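Local atomic coordinates of cobalamin biosynthesis protein CobN (Mycobacterium tuberculosis, PDB entry 7C6O), a protein that probably serves as the catalytic large subunit of cobaltochelatase, which inserts cobalt into the corrin ring during cobalamin biosynthesis. Residues T41-S46 with A80-V85; I84-I89 with P109-S114. One frame throughout, in Å; residues are numbered along the deposited sequence.

Both contacts lie in one four-stranded parallel sheet, ordered 62-65, 42-46, 84-89, 110-114, far from the centre of the chain, and both use strand 84-89, sharing I84 and V85. Contact 1 forms where that strand is entered: of its nine touching residues five are buried, two hydrogen-bonding waters join its loop ends, and the ladder spans just two bridges. Contact 2 is the deeper of the two, with ten of twelve touching residues buried and five bridges in unbroken register. Waters appear there too, but at the carboxyl ends of the strands, round R88 and S114. The two contacts, with centres about 9 Å apart, thus secure the two edges of one inner strand.

Contact 1. Residues T41-S46 with A80-V85; sequences TVLLLS and AEASIV
E81 meets T41 in the loop that leads into strand 84-89: its carbonyl O lies 3.2 Å from T41 CB, and one water joins that E81 O to T41 OG1. T41 CG2 touches the same oxygen because it stands anti to the backbone N, while OG1 is anti to the carbonyl carbon (chi1 -61°). A82 follows, its CB 3.7 Å from L43 CB. At S83 the chain is gripped by T41 O, which accepts S83 N at 2.8 Å, in the carbonyl plane, and also a weak bond from I84 N; a second water connects S83 OG with T41 N. I84 opens the regular pairing: its O takes the N-H of L43 at 2.8 Å (161° at the hydrogen), and V42 CG2 packs against I84 CB on the same face. V85 turns to the other face, where its CG1 lies 4.1 Å from L43 CD2, the two side chains side by side, and 4.0 Å from L45 CD1, which comes in at a slant. Helix 72-79 packs on this face through L79. The parallel V42-I84 and L43-V85 bridges join the central strands of an alpha/beta sheet in 2-1-3-4 order, consistent with a flavodoxin-like fold.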
loop_
_atom_site.group_PDB
_atom_site.type_symbol
_atom_site.label_atom_id
_atom_site.label_comp_id
_atom_site.label_asym_id
_atom_site.label_seq_id
_atom_site.Cartn_x
_atom_site.Cartn_y
_atom_site.Cartn_z
ATOM N N THR A 41 19.541 50.095 -17.459
ATOM C CA THR A 41 18.502 49.159 -17.050
ATOM C C THR A 41 17.939 48.455 -18.279
ATOM O O THR A 41 17.452 49.108 -19.206
ATOM C CB THR A 41 17.388 49.881 -16.298
ATOM O OG1 THR A 41 17.924 50.490 -15.118
ATOM C CG2 THR A 41 16.301 48.898 -15.904
ATOM N N VAL A 42 17.998 47.127 -18.277
ATOM C CA VAL A 42 17.438 46.309 -19.347
ATOM C C VAL A 42 16.197 45.618 -18.805
ATOM O O VAL A 42 16.271 44.875 -17.817
ATOM C CB VAL A 42 18.455 45.287 -19.876
ATOM C CG1 VAL A 42 17.796 44.363 -20.891
ATOM C CG2 VAL A 42 19.645 46.003 -20.496
ATOM N N LEU A 43 15.058 45.866 -19.441
ATOM C CA LEU A 43 13.808 45.211 -19.082
ATOM C C LEU A 43 13.670 43.928 -19.893
ATOM O O LEU A 43 13.679 43.967 -21.128
ATOM C CB LEU A 43 12.623 46.143 -19.332
ATOM C CG LEU A 43 11.224 45.563 -19.097
ATOM C CD1 LEU A 43 11.060 45.110 -17.655
ATOM C CD2 LEU A 43 10.158 46.581 -19.467
ATOM N N LEU A 44 13.553 42.797 -19.200
ATOM C CA LEU A 44 13.369 41.493 -19.826
ATOM C C LEU A 44 11.933 41.035 -19.605
ATOM O O LEU A 44 11.518 40.820 -18.462
ATOM C CB LEU A 44 14.350 40.468 -19.255
ATOM C CG LEU A 44 14.183 39.030 -19.751
ATOM C CD1 LEU A 44 14.377 38.963 -21.262
ATOM C CD2 LEU A 44 15.150 38.102 -19.033
ATOM N N LEU A 45 11.183 40.889 -20.694
ATOM C CA LEU A 45 9.806 40.395 -20.660
ATOM C C LEU A 45 9.795 39.041 -21.361
ATOM O O LEU A 45 9.862 38.972 -22.590
ATOM C CB LEU A 45 8.855 41.376 -21.342
ATOM C CG LEU A 45 8.845 42.807 -20.806
ATOM C CD1 LEU A 45 8.087 43.729 -21.749
ATOM C CD2 LEU A 45 8.238 42.842 -19.409
ATOM N N SER A 46 9.715 37.964 -20.585
ATOM C CA SER A 46 9.741 36.617 -21.137
ATOM C C SER A 46 8.655 35.770 -20.494
ATOM O O SER A 46 8.438 35.835 -19.282
ATOM C CB SER A 46 11.103 35.944 -20.926
ATOM O OG SER A 46 11.119 34.643 -21.492
ATOM N N ALA A 80 9.006 52.725 -18.178
ATOM C CA ALA A 80 9.547 54.024 -17.802
ATOM C C ALA A 80 10.945 53.920 -17.208
ATOM O O ALA A 80 11.682 54.910 -17.209
ATOM C CB ALA A 80 8.609 54.713 -16.808
ATOM N N GLU A 81 11.328 52.747 -16.707
ATOM C CA GLU A 81 12.626 52.559 -16.075
ATOM C C GLU A 81 13.659 51.931 -17.000
ATOM O O GLU A 81 14.801 51.729 -16.576
ATOM C CB GLU A 81 12.479 51.690 -14.820
ATOM C CG GLU A 81 11.554 52.262 -13.760
ATOM C CD GLU A 81 11.515 51.411 -12.506
ATOM O OE1 GLU A 81 12.192 50.360 -12.480
ATOM O OE2 GLU A 81 10.811 51.792 -11.548
ATOM N N ALA A 82 13.302 51.635 -18.245
ATOM C CA ALA A 82 14.129 50.806 -19.110
ATOM C C ALA A 82 14.894 51.642 -20.130
ATOM O O ALA A 82 14.351 52.584 -20.714
ATOM C CB ALA A 82 13.271 49.768 -19.836
ATOM N N SER A 83 16.163 51.284 -20.338
ATOM C CA SER A 83 16.948 51.810 -21.447
ATOM C C SER A 83 16.876 50.911 -22.672
ATOM O O SER A 83 16.987 51.400 -23.804
ATOM C CB SER A 83 18.413 51.977 -21.033
ATOM O OG SER A 83 18.537 52.814 -19.898
ATOM N N ILE A 84 16.719 49.608 -22.456
ATOM C CA ILE A 84 16.527 48.621 -23.512
ATOM C C ILE A 84 15.472 47.639 -23.028
ATOM O O ILE A 84 15.417 47.314 -21.839
ATOM C CB ILE A 84 17.835 47.875 -23.856
ATOM C CG1 ILE A 84 18.966 48.853 -24.167
ATOM C CG2 ILE A 84 17.626 46.933 -25.035
ATOM C CD1 ILE A 84 20.300 48.173 -24.387
ATOM N N VAL A 85 14.632 47.168 -23.946
ATOM C CA VAL A 85 13.616 46.171 -23.635
ATOM C C VAL A 85 13.864 44.939 -24.492
ATOM O O VAL A 85 14.163 45.051 -25.686
ATOM C CB VAL A 85 12.188 46.710 -23.862
ATOM C CG1 VAL A 85 11.160 45.719 -23.320
ATOM C CG2 VAL A 85 12.024 48.065 -23.205
HETATM O O HOH W 1 18.949 53.074 -17.367
HETATM O O HOH W 2 16.094 52.203 -14.260
#

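Contact 2. Residues I84-I89 with P109-S114; sequences IVVIRI and PAVLVS
V85 N to P109 O (3.0 Å) begins a ladder of backbone hydrogen bonds that continues through V111 N to V85 O, I87 N to V111 O and V113 N to I87 O. It ends in a weak fifth bond, I89 N to V113 O at 3.4 Å. The strand directions differ by 13°, nearly parallel, and CA-H...O contacts such as R88 CA to V113 O (3.3 Å, 167° at the hydrogen) supplement the ladder. Among apolar contacts, V86 CG2 lies beside V111 CB at 4.0 Å, both side chains pointing the same way, and I84 CG2 reaches V111 CG2 at an angle. On the opposite face I87 CD1 meets L112 CD2 at 3.7 Å. V113 CG2, set between N and carbonyl carbon, lies 3.7 Å from R88 CB. Polar contacts gather at the strand ends: R88 runs extended from CG to NE, a water probably links NE to S114 O, and NH1 forms a salt bridge with D51. In one of its two conformers S114 OG bonds E116 N. Helix 97-105 links these strands in a beta-alpha-beta unit; helices 131-143 and 146-161 pack on the V86 face, and strand 42-46 flanks strand 84-89 on its other edge.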
loop_
_atom_site.group_PDB
_atom_site.type_symbol
_atom_site.label_atom_id
_atom_site.label_comp_id
_atom_site.label_asym_id
_atom_site.label_seq_id
_atom_site.Cartn_x
_atom_site.Cartn_y
_atom_site.Cartn_z
ATOM N N ILE A 84 16.719 49.608 -22.456
ATOM C CA ILE A 84 16.527 48.621 -23.512
ATOM C C ILE A 84 15.472 47.639 -23.028
ATOM O O ILE A 84 15.417 47.314 -21.839
ATOM C CB ILE A 84 17.835 47.875 -23.856
ATOM C CG1 ILE A 84 18.966 48.853 -24.167
ATOM C CG2 ILE A 84 17.626 46.933 -25.035
ATOM C CD1 ILE A 84 20.300 48.173 -24.387
ATOM N N VAL A 85 14.632 47.168 -23.946
ATOM C CA VAL A 85 13.616 46.171 -23.635
ATOM C C VAL A 85 13.864 44.939 -24.492
ATOM O O VAL A 85 14.163 45.051 -25.686
ATOM C CB VAL A 85 12.188 46.710 -23.862
ATOM C CG1 VAL A 85 11.160 45.719 -23.320
ATOM C CG2 VAL A 85 12.024 48.065 -23.205
ATOM N N VAL A 86 13.741 43.765 -23.876
ATOM C CA VAL A 86 13.836 42.483 -24.562
ATOM C C VAL A 86 12.556 41.710 -24.292
ATOM O O VAL A 86 12.153 41.562 -23.133
ATOM C CB VAL A 86 15.059 41.673 -24.098
ATOM C CG1 VAL A 86 15.098 40.323 -24.800
ATOM C CG2 VAL A 86 16.328 42.449 -24.359
ATOM N N ILE A 87 11.927 41.218 -25.355
ATOM C CA ILE A 87 10.696 40.440 -25.263
ATOM C C ILE A 87 10.952 39.069 -25.876
ATOM O O ILE A 87 11.422 38.976 -27.015
ATOM C CB ILE A 87 9.528 41.146 -25.975
ATOM C CG1 ILE A 87 9.268 42.521 -25.350
ATOM C CG2 ILE A 87 8.275 40.284 -25.931
ATOM C CD1 ILE A 87 8.221 43.333 -26.083
ATOM N N ARG A 88 10.646 38.011 -25.123
ATOM C CA ARG A 88 10.771 36.639 -25.608
ATOM C C ARG A 88 9.462 35.907 -25.352
ATOM O O ARG A 88 9.080 35.710 -24.194
ATOM C CB ARG A 88 11.936 35.909 -24.922
ATOM C CG ARG A 88 12.186 34.492 -25.449
ATOM C CD ARG A 88 13.571 33.981 -25.046
ATOM N NE ARG A 88 13.864 32.671 -25.626
ATOM C CZ ARG A 88 13.788 31.523 -24.958
ATOM N NH1 ARG A 88 13.434 31.516 -23.679
ATOM N NH2 ARG A 88 14.071 30.381 -25.568
ATOM N N ILE A 89 8.773 35.507 -26.426
ATOM C CA ILE A 89 7.483 34.833 -26.314
ATOM C C ILE A 89 7.376 33.720 -27.350
ATOM O O ILE A 89 8.042 33.733 -28.387
ATOM C CB ILE A 89 6.288 35.803 -26.489
ATOM C CG1 ILE A 89 6.310 36.429 -27.883
ATOM C CG2 ILE A 89 6.281 36.878 -25.406
ATOM C CD1 ILE A 89 5.144 37.352 -28.153
ATOM N N PRO A 109 14.488 51.321 -27.333
ATOM C CA PRO A 109 14.975 50.256 -28.221
ATOM C C PRO A 109 14.489 48.890 -27.760
ATOM O O PRO A 109 14.649 48.511 -26.597
ATOM C CB PRO A 109 16.499 50.383 -28.119
ATOM C CG PRO A 109 16.725 51.823 -27.770
ATOM C CD PRO A 109 15.577 52.202 -26.874
ATOM N N ALA A 110 13.875 48.153 -28.682
ATOM C CA ALA A 110 13.180 46.914 -28.363
ATOM C C ALA A 110 13.795 45.752 -29.129
ATOM O O ALA A 110 13.953 45.821 -30.353
ATOM C CB ALA A 110 11.686 47.027 -28.684
ATOM N N VAL A 111 14.131 44.691 -28.404
ATOM C CA VAL A 111 14.671 43.462 -28.973
ATOM C C VAL A 111 13.596 42.391 -28.844
ATOM O O VAL A 111 13.207 42.029 -27.727
ATOM C CB VAL A 111 15.966 43.034 -28.262
ATOM C CG1 VAL A 111 16.662 41.924 -29.033
ATOM C CG2 VAL A 111 16.891 44.234 -28.074
ATOM N N LEU A 112 13.112 41.888 -29.978
ATOM C CA LEU A 112 12.030 40.908 -30.008
ATOM C C LEU A 112 12.580 39.575 -30.491
ATOM O O LEU A 112 13.099 39.485 -31.608
ATOM C CB LEU A 112 10.896 41.371 -30.924
ATOM C CG LEU A 112 10.390 42.803 -30.760
ATOM C CD1 LEU A 112 9.337 43.108 -31.823
ATOM C CD2 LEU A 112 9.834 43.036 -29.366
ATOM N N VAL A 113 12.460 38.540 -29.657
ATOM C CA VAL A 113 12.951 37.214 -30.005
ATOM C C VAL A 113 11.882 36.180 -29.680
ATOM O O VAL A 113 10.969 36.411 -28.883
ATOM C CB VAL A 113 14.274 36.870 -29.284
ATOM C CG1 VAL A 113 15.358 37.891 -29.631
ATOM C CG2 VAL A 113 14.056 36.798 -27.785
ATOM N N SER A 114 12.014 35.019 -30.310
ATOM C CA SER A 114 11.054 33.936 -30.175
ATOM C C SER A 114 11.510 32.939 -29.117
ATOM O O SER A 114 12.708 32.748 -28.891
ATOM C CB SER A 114 10.866 33.225 -31.518
ATOM O OG SER A 114 10.045 32.081 -31.386
HETATM O O HOH W 3 15.516 32.963 -27.994
HETATM O O HOH W 4 14.856 30.279 -28.363
HETATM O O HOH W 5 7.581 33.571 -31.115
#